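Local coordinates for ABC transporter sugar binding protein (Xanthomonas axonopodis pv. citri, PDB 3UOR) that probably binds maltose or related sugars in the periplasm as the solute-binding component of an ABC transporter, at residues P123-T128 and E366-T371. Residues are numbered along the deposited sequence; the frame is centred on the assembly and turned at random.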
loop_
_atom_site.group_PDB
_atom_site.type_symbol
_atom_site.label_atom_id
_atom_site.label_comp_id
_atom_site.label_asym_id
_atom_site.label_seq_id
_atom_site.Cartn_x
_atom_site.Cartn_y
_atom_site.Cartn_z
ATOM N N PRO A 123 -9.641 8.140 5.805
ATOM C CA PRO A 123 -8.818 9.260 6.286
ATOM C C PRO A 123 -7.315 9.006 6.117
ATOM O O PRO A 123 -6.615 9.914 5.695
ATOM C CB PRO A 123 -9.213 9.393 7.767
ATOM C CG PRO A 123 -9.809 8.050 8.126
ATOM C CD PRO A 123 -10.481 7.559 6.866
ATOM N N GLY A 124 -6.837 7.798 6.416
ATOM C CA GLY A 124 -5.439 7.476 6.220
ATOM C C GLY A 124 -5.055 7.556 4.747
ATOM O O GLY A 124 -3.934 7.904 4.406
ATOM N N VAL A 125 -5.993 7.242 3.862
ATOM C CA VAL A 125 -5.739 7.351 2.422
ATOM C C VAL A 125 -5.687 8.816 1.955
ATOM O O VAL A 125 -4.789 9.207 1.213
ATOM C CB VAL A 125 -6.796 6.578 1.632
ATOM C CG1 VAL A 125 -6.609 6.783 0.142
ATOM C CG2 VAL A 125 -6.722 5.083 1.994
ATOM N N TRP A 126 -6.631 9.637 2.405
ATOM C CA TRP A 126 -6.610 11.064 2.073
ATOM C C TRP A 126 -5.317 11.675 2.592
ATOM O O TRP A 126 -4.694 12.506 1.951
ATOM C CB TRP A 126 -7.786 11.788 2.735
ATOM C CG TRP A 126 -8.007 13.165 2.166
ATOM C CD1 TRP A 126 -7.705 14.358 2.755
ATOM C CD2 TRP A 126 -8.578 13.484 0.890
ATOM N NE1 TRP A 126 -8.059 15.395 1.928
ATOM C CE2 TRP A 126 -8.588 14.885 0.774
ATOM C CE3 TRP A 126 -9.069 12.716 -0.171
ATOM C CZ2 TRP A 126 -9.075 15.541 -0.360
ATOM C CZ3 TRP A 126 -9.557 13.371 -1.300
ATOM C CH2 TRP A 126 -9.556 14.766 -1.381
ATOM N N ASP A 127 -4.925 11.268 3.788
ATOM C CA ASP A 127 -3.767 11.863 4.447
ATOM C C ASP A 127 -2.480 11.696 3.625
ATOM O O ASP A 127 -1.613 12.564 3.666
ATOM C CB ASP A 127 -3.619 11.299 5.873
ATOM C CG ASP A 127 -2.488 11.943 6.646
ATOM O OD1 ASP A 127 -2.424 13.188 6.698
ATOM O OD2 ASP A 127 -1.661 11.202 7.224
ATOM N N THR A 128 -2.363 10.614 2.852
ATOM C CA THR A 128 -1.162 10.417 2.032
ATOM C C THR A 128 -0.986 11.500 0.962
ATOM O O THR A 128 0.103 11.660 0.428
ATOM C CB THR A 128 -1.107 9.032 1.340
ATOM O OG1 THR A 128 -2.137 8.930 0.348
ATOM C CG2 THR A 128 -1.286 7.898 2.344
ATOM N N GLU A 366 -10.374 1.474 6.720
ATOM C CA GLU A 366 -10.808 2.464 7.717
ATOM C C GLU A 366 -9.676 2.777 8.677
ATOM O O GLU A 366 -9.751 3.757 9.407
ATOM C CB GLU A 366 -12.009 1.959 8.528
ATOM C CG GLU A 366 -13.312 1.865 7.755
ATOM C CD GLU A 366 -13.904 3.229 7.405
ATOM O OE1 GLU A 366 -13.373 4.264 7.878
ATOM O OE2 GLU A 366 -14.907 3.261 6.646
ATOM N N ARG A 367 -8.637 1.935 8.686
ATOM C CA ARG A 367 -7.596 2.039 9.696
ATOM C C ARG A 367 -6.182 2.289 9.131
ATOM O O ARG A 367 -5.237 2.528 9.898
ATOM C CB ARG A 367 -7.603 0.774 10.583
ATOM C CG ARG A 367 -8.909 0.587 11.402
ATOM C CD ARG A 367 -8.847 -0.695 12.261
ATOM N NE ARG A 367 -8.771 -1.906 11.434
ATOM C CZ ARG A 367 -9.837 -2.524 10.929
ATOM N NH1 ARG A 367 -11.058 -2.040 11.172
ATOM N NH2 ARG A 367 -9.695 -3.621 10.186
ATOM N N VAL A 368 -6.031 2.243 7.806
ATOM C CA VAL A 368 -4.707 2.409 7.212
ATOM C C VAL A 368 -4.140 3.775 7.577
ATOM O O VAL A 368 -4.891 4.722 7.780
ATOM C CB VAL A 368 -4.697 2.176 5.680
ATOM C CG1 VAL A 368 -5.070 0.737 5.372
ATOM C CG2 VAL A 368 -5.625 3.153 4.992
ATOM N N LYS A 369 -2.812 3.850 7.689
ATOM C CA LYS A 369 -2.095 5.056 8.128
ATOM C C LYS A 369 -1.029 5.385 7.111
ATOM O O LYS A 369 -0.350 4.471 6.633
ATOM C CB LYS A 369 -1.344 4.824 9.458
ATOM C CG LYS A 369 -2.148 4.834 10.749
ATOM C CD LYS A 369 -1.195 4.687 11.972
ATOM C CE LYS A 369 -1.956 4.357 13.277
ATOM N NZ LYS A 369 -1.088 3.999 14.470
ATOM N N ALA A 370 -0.831 6.680 6.843
ATOM C CA ALA A 370 0.236 7.131 5.959
ATOM C C ALA A 370 1.608 6.965 6.629
ATOM O O ALA A 370 1.741 7.125 7.842
ATOM C CB ALA A 370 0.017 8.585 5.565
ATOM N N THR A 371 2.620 6.631 5.835
ATOM C CA THR A 371 4.012 6.576 6.321
ATOM C C THR A 371 4.542 8.004 6.380
ATOM O O THR A 371 3.979 8.890 5.720
ATOM C CB THR A 371 4.880 5.747 5.365
ATOM O OG1 THR A 371 4.439 5.967 4.012
ATOM C CG2 THR A 371 4.744 4.278 5.669
HETATM O O HOH W 1 -7.775 5.222 7.039
HETATM O O HOH W 2 -2.328 8.695 8.243
#
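Val368 O is held by a water and by the CA-H of Gly124, in the first turn of helix 123-127. The water donates to it at 3.0 Å and accepts from Gly124 N, an N-H so near the helix start that no carbonyl four residues earlier belongs to the helix. The CA of Gly124 meets Val368 O directly, 3.2 Å away, in a CA-H...O contact that is nearly straight, 168° at the hydrogen. The backbones come close here, with the CA atoms of Gly124 and Lys369 4.5 Å apart. A second water makes a bridge of reversed polarity about one turn on. It donates to Asp127 OD2 at 2.8 Å and accepts from Ala370 N. No hydrogen bond joins the two segments without water.

Ala370 turns its methyl toward the helix. Its CB sits between Asp127 OD2 and Thr128 CG2, at 3.5 Å from Thr128 CG2. With chi1 at 67°, Thr128 OG1 swings back onto its own turn and bonds Val125 O at 2.8 Å, in the carbonyl plane; the methyl is then left to face Ala370. Val125 O also accepts from Thr128 N. On the buried side, Val125 CG2 touches Val368 CG2 at 3.7 Å, the two side chains crossing at a slant.

The contact joins the short helix 123-127 to the loop between helices 359-364 and 377-394. The segments are 238 residues apart in the sequence. Glu366 forms a salt bridge with Arg344 beyond the contact. Strand 134-150 underlies both segments, with Pro139 against Val125 and Thr144 against Val368.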